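Local coordinates for protein PlyP35 (Listeria phage P35, PDB 6S3Y) that probably binds the Listeria cell wall through two SH3-like modules, as the targeting part of a phage endolysin, at residues Y61-V69 with A80-C88. Numbering follows the deposited sequence.
Sequences YIYHSMAKV and ATINAHAFC
K68 and T81 form a hydrogen-bonded pair of an antiparallel beta hairpin, strands 67-72 and 78-89, in a binding region that probably holds two SH3-like modules. K68 N donates to T81 O and T81 N donates to K68 O, the latter at 2.8 Å. The two side chains run alongside each other on one face of the sheet, with K68 CE 4.0 Å from T81 CB. On the other face of the sheet, A67 CB meets A80 CB. I62 reaches across from the preceding strand, and its CD1 touches CD1 of I82. L39 and V37 of strand 36-41 extend this apolar layer.

Before the hairpin strand, residues 64-66 make a 3-10 turn. N83 holds the end of this turn with two bonds. Its backbone N donates to M66 O. Its ND2 donates to S65 O at 3.0 Å, nearly straight at the hydrogen (169°), with S65 O lying close to the plane of the N83 amide. CG of N83 is anti to the backbone N (chi1 177°), which swings the amide back to the turn.

M66, a selenomethionine, lies over one face of the H85 ring. With both outer torsions anti, the stretched chain crosses the H85 side chain at about a right angle. CE makes the CH-pi contact, 4.1 Å from the ring centroid, while SE stands farther above the same ring.

Strand 78-89 then runs on to F87, whose ring pairs with Y63 edge-to-face. The planes are nearly perpendicular, at 86°, and the centroids are 5.2 Å apart. W46 and F99 continue the aromatic cluster. F87 supplies the edge and Y63 the face, and CZ of F87 comes within 3.5 Å of CE2 of Y63.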
ATOM      1  N   TYR A  61      -1.829  -5.120   9.279  1.00 11.72           N
ATOM      2  CA  TYR A  61      -2.260  -5.981   8.165  1.00 12.33           C
ATOM      3  C   TYR A  61      -1.544  -5.506   6.900  1.00 12.53           C
ATOM      4  O   TYR A  61      -1.548  -4.301   6.627  1.00 13.58           O
ATOM      5  CB  TYR A  61      -3.782  -5.885   7.999  1.00 12.15           C
ATOM      6  CG  TYR A  61      -4.550  -6.298   9.227  1.00 11.97           C
ATOM      7  CD1 TYR A  61      -4.824  -5.392  10.238  1.00 14.08           C
ATOM      8  CD2 TYR A  61      -4.971  -7.601   9.385  1.00 12.54           C
ATOM      9  CE1 TYR A  61      -5.501  -5.779  11.396  1.00 14.77           C
ATOM     10  CE2 TYR A  61      -5.666  -8.007  10.515  1.00 13.37           C
ATOM     11  CZ  TYR A  61      -5.923  -7.090  11.529  1.00 14.17           C
ATOM     12  OH  TYR A  61      -6.573  -7.438  12.673  1.00 17.45           O
ATOM     13  N   ILE A  62      -1.027  -6.440   6.115  1.00 13.13           N
ATOM     14  CA  ILE A  62      -0.330  -6.083   4.866  1.00 13.86           C
ATOM     15  C   ILE A  62      -0.783  -7.019   3.753  1.00 15.31           C
ATOM     16  O   ILE A  62      -0.927  -8.234   3.978  1.00 14.52           O
ATOM     17  CB  ILE A  62       1.205  -6.058   5.083  1.00 14.51           C
ATOM     18  CG1 ILE A  62       1.915  -5.585   3.815  1.00 15.75           C
ATOM     19  CG2 ILE A  62       1.728  -7.395   5.562  1.00 14.06           C
ATOM     20  CD1 ILE A  62       3.322  -5.065   4.063  1.00 16.53           C
ATOM     21  N   TYR A  63      -1.005  -6.452   2.575  1.00 14.57           N
ATOM     22  CA  TYR A  63      -1.574  -7.174   1.416  1.00 15.48           C
ATOM     23  C   TYR A  63      -0.570  -8.192   0.911  1.00 15.54           C
ATOM     24  O   TYR A  63       0.636  -7.924   0.978  1.00 16.41           O
ATOM     25  CB  TYR A  63      -1.994  -6.125   0.395  1.00 16.38           C
ATOM     26  CG  TYR A  63      -2.809  -6.644  -0.756  1.00 18.64           C
ATOM     27  CD1 TYR A  63      -4.189  -6.718  -0.672  1.00 20.28           C
ATOM     28  CD2 TYR A  63      -2.206  -7.014  -1.943  1.00 19.39           C
ATOM     29  CE1 TYR A  63      -4.962  -7.126  -1.752  1.00 20.40           C
ATOM     30  CE2 TYR A  63      -2.959  -7.418  -3.032  1.00 20.78           C
ATOM     31  CZ  TYR A  63      -4.342  -7.467  -2.937  1.00 20.79           C
ATOM     32  OH  TYR A  63      -5.068  -7.895  -3.998  1.00 25.79           O
ATOM     33  N   HIS A  64      -1.037  -9.338   0.434  1.00 14.78           N
ATOM     34  CA  HIS A  64      -0.216 -10.561   0.215  1.00 16.10           C
ATOM     35  C   HIS A  64       0.910 -10.283  -0.783  1.00 17.08           C
ATOM     36  O   HIS A  64       2.007 -10.842  -0.595  1.00 15.03           O
ATOM     37  CB  HIS A  64      -1.096 -11.729  -0.223  1.00 18.17           C
ATOM     38  CG  HIS A  64      -1.559 -11.648  -1.628  1.00 18.91           C
ATOM     39  ND1 HIS A  64      -2.536 -10.744  -2.070  1.00 21.93           N
ATOM     40  CD2 HIS A  64      -1.156 -12.329  -2.702  1.00 18.58           C
ATOM     41  CE1 HIS A  64      -2.718 -10.902  -3.359  1.00 19.67           C
ATOM     42  NE2 HIS A  64      -1.895 -11.869  -3.770  1.00 25.25           N
ATOM     43  N   SER A  65       0.678  -9.439  -1.798  1.00 16.85           N
ATOM     44  CA  SER A  65       1.702  -9.186  -2.854  1.00 17.26           C
ATOM     45  C   SER A  65       2.820  -8.291  -2.333  1.00 17.41           C
ATOM     46  O   SER A  65       3.828  -8.128  -2.990  1.00 15.97           O
ATOM     47  CB  SER A  65       1.060  -8.670  -4.106  1.00 19.25           C
ATOM     48  OG  SER A  65       0.426  -7.418  -3.884  1.00 19.71           O
HETATM   49  N   MSE A  66       2.672  -7.702  -1.133  1.00 16.83           N
HETATM   50  CA  MSE A  66       3.728  -6.898  -0.532  1.00 16.05           C
HETATM   51  C   MSE A  66       4.596  -7.696   0.457  1.00 16.77           C
HETATM   52  O   MSE A  66       5.467  -7.117   1.114  1.00 14.92           O
HETATM   53  CB  MSE A  66       3.136  -5.671   0.146  1.00 16.57           C
HETATM   54  CG  MSE A  66       2.342  -4.827  -0.795  1.00 16.90           C
HETATM   55 SE   MSE A  66       1.336  -3.502   0.154  0.97 17.89          SE
HETATM   56  CE  MSE A  66       0.448  -2.615  -1.349  1.00 18.03           C
ATOM     57  N   ALA A  67       4.382  -9.008   0.557  1.00 17.03           N
ATOM     58  CA  ALA A  67       5.139  -9.835   1.481  1.00 19.41           C
ATOM     59  C   ALA A  67       5.539 -11.141   0.800  1.00 20.96           C
ATOM     60  O   ALA A  67       4.661 -11.907   0.409  1.00 25.45           O
ATOM     61  CB  ALA A  67       4.352 -10.126   2.742  1.00 21.14           C
ATOM     62  N   LYS A  68       6.839 -11.380   0.696  1.00 22.52           N
ATOM     63  CA  LYS A  68       7.425 -12.594   0.084  1.00 25.45           C
ATOM     64  C   LYS A  68       7.833 -13.531   1.224  1.00 20.20           C
ATOM     65  O   LYS A  68       8.752 -13.169   1.973  1.00 19.41           O
ATOM     66  CB  LYS A  68       8.603 -12.158  -0.806  1.00 28.62           C
ATOM     67  CG  LYS A  68       9.289 -13.258  -1.586  1.00 39.86           C
ATOM     68  CD  LYS A  68      10.520 -12.729  -2.328  1.00 46.08           C
ATOM     69  CE  LYS A  68      11.554 -12.169  -1.363  1.00 50.41           C
ATOM     70  NZ  LYS A  68      12.784 -11.683  -2.024  1.00 52.49           N
ATOM     71  N   VAL A  69       7.164 -14.664   1.364  1.00 20.27           N
ATOM     72  CA  VAL A  69       7.421 -15.643   2.465  1.00 19.94           C
ATOM     73  C   VAL A  69       8.691 -16.458   2.110  1.00 17.62           C
ATOM     74  O   VAL A  69       8.711 -17.066   1.050  1.00 15.68           O
ATOM     75  CB  VAL A  69       6.220 -16.588   2.677  1.00 21.87           C
ATOM     76  CG1 VAL A  69       6.539 -17.672   3.689  1.00 22.59           C
ATOM     77  CG2 VAL A  69       4.986 -15.872   3.104  1.00 24.16           C
ATOM     78  N   ALA A  80       9.047 -13.253   6.366  1.00 16.13           N
ATOM     79  CA  ALA A  80       8.796 -12.658   5.039  1.00 17.24           C
ATOM     80  C   ALA A  80       9.673 -11.435   4.828  1.00 17.73           C
ATOM     81  O   ALA A  80      10.067 -10.785   5.830  1.00 18.31           O
ATOM     82  CB  ALA A  80       7.331 -12.288   4.872  1.00 16.66           C
ATOM     83  N   THR A  81       9.919 -11.123   3.562  1.00 17.11           N
ATOM     84  CA  THR A  81      10.608  -9.902   3.105  1.00 18.46           C
ATOM     85  C   THR A  81       9.587  -8.988   2.433  1.00 16.71           C
ATOM     86  O   THR A  81       8.811  -9.479   1.628  1.00 17.59           O
ATOM     87  CB  THR A  81      11.756 -10.286   2.153  1.00 18.40           C
ATOM     88  OG1 THR A  81      12.626 -11.116   2.921  1.00 19.31           O
ATOM     89  CG2 THR A  81      12.492  -9.069   1.611  1.00 20.67           C
ATOM     90  N   ILE A  82       9.570  -7.717   2.779  1.00 16.69           N
ATOM     91  CA  ILE A  82       8.622  -6.742   2.178  1.00 16.26           C
ATOM     92  C   ILE A  82       8.994  -6.487   0.718  1.00 18.26           C
ATOM     93  O   ILE A  82      10.180  -6.194   0.406  1.00 19.14           O
ATOM     94  CB  ILE A  82       8.549  -5.457   3.015  1.00 16.36           C
ATOM     95  CG1 ILE A  82       8.109  -5.775   4.440  1.00 16.47           C
ATOM     96  CG2 ILE A  82       7.647  -4.426   2.361  1.00 16.03           C
ATOM     97  CD1 ILE A  82       6.890  -6.717   4.510  1.00 17.28           C
ATOM     98  N   ASN A  83       7.991  -6.598  -0.142  1.00 18.75           N
ATOM     99  CA  ASN A  83       8.010  -6.216  -1.580  1.00 18.59           C
ATOM    100  C   ASN A  83       7.183  -4.941  -1.742  1.00 19.38           C
ATOM    101  O   ASN A  83       5.939  -5.021  -1.738  1.00 19.42           O
ATOM    102  CB  ASN A  83       7.505  -7.386  -2.427  1.00 20.23           C
ATOM    103  CG  ASN A  83       7.423  -7.047  -3.892  1.00 22.42           C
ATOM    104  OD1 ASN A  83       8.431  -6.759  -4.507  1.00 23.69           O
ATOM    105  ND2 ASN A  83       6.232  -7.048  -4.457  1.00 20.37           N
ATOM    106  N   ALA A  84       7.839  -3.805  -1.812  1.00 18.35           N
ATOM    107  CA  ALA A  84       7.207  -2.477  -1.914  1.00 18.73           C
ATOM    108  C   ALA A  84       6.507  -2.322  -3.275  1.00 19.27           C
ATOM    109  O   ALA A  84       7.130  -2.571  -4.282  1.00 19.51           O
ATOM    110  CB  ALA A  84       8.215  -1.388  -1.652  1.00 20.18           C
ATOM    111  N   HIS A  85       5.264  -1.864  -3.249  1.00 17.17           N
ATOM    112  CA  HIS A  85       4.484  -1.416  -4.445  1.00 17.85           C
ATOM    113  C   HIS A  85       3.218  -0.745  -3.938  1.00 17.21           C
ATOM    114  O   HIS A  85       2.902  -0.876  -2.732  1.00 17.07           O
ATOM    115  CB  HIS A  85       4.178  -2.565  -5.417  1.00 19.01           C
ATOM    116  CG  HIS A  85       3.016  -3.424  -5.040  1.00 20.06           C
ATOM    117  ND1 HIS A  85       3.186  -4.698  -4.519  1.00 22.20           N
ATOM    118  CD2 HIS A  85       1.670  -3.213  -5.083  1.00 20.36           C
ATOM    119  CE1 HIS A  85       2.005  -5.248  -4.302  1.00 21.48           C
ATOM    120  NE2 HIS A  85       1.071  -4.356  -4.625  1.00 22.55           N
ATOM    121  N   ALA A  86       2.538  -0.020  -4.802  1.00 15.87           N
ATOM    122  CA  ALA A  86       1.266   0.641  -4.457  1.00 14.35           C
ATOM    123  C   ALA A  86       0.186   0.135  -5.411  1.00 14.54           C
ATOM    124  O   ALA A  86       0.440  -0.824  -6.201  1.00 15.82           O
ATOM    125  CB  ALA A  86       1.460   2.132  -4.502  1.00 14.12           C
ATOM    126  N   PHE A  87      -0.980   0.759  -5.380  1.00 15.25           N
ATOM    127  CA  PHE A  87      -2.131   0.419  -6.234  1.00 15.90           C
ATOM    128  C   PHE A  87      -2.800   1.720  -6.656  1.00 15.55           C
ATOM    129  O   PHE A  87      -2.714   2.709  -5.889  1.00 14.65           O
ATOM    130  CB  PHE A  87      -3.156  -0.423  -5.491  1.00 16.84           C
ATOM    131  CG  PHE A  87      -2.846  -1.891  -5.349  1.00 16.28           C
ATOM    132  CD1 PHE A  87      -2.593  -2.674  -6.457  1.00 16.33           C
ATOM    133  CD2 PHE A  87      -2.875  -2.493  -4.100  1.00 16.98           C
ATOM    134  CE1 PHE A  87      -2.363  -4.030  -6.325  1.00 16.20           C
ATOM    135  CE2 PHE A  87      -2.651  -3.858  -3.973  1.00 17.13           C
ATOM    136  CZ  PHE A  87      -2.383  -4.627  -5.080  1.00 17.47           C
ATOM    137  N   CYS A  88      -3.494   1.701  -7.802  1.00 14.51           N
ATOM    138  CA  CYS A  88      -4.606   2.653  -8.061  1.00 14.83           C
ATOM    139  C   CYS A  88      -5.835   1.848  -8.470  1.00 15.32           C
ATOM    140  O   CYS A  88      -5.694   0.694  -9.002  1.00 14.05           O
ATOM    141  CB  CYS A  88      -4.230   3.713  -9.085  1.00 16.21           C
ATOM    142  SG  CYS A  88      -3.659   3.017 -10.654  1.00 17.27           S
TER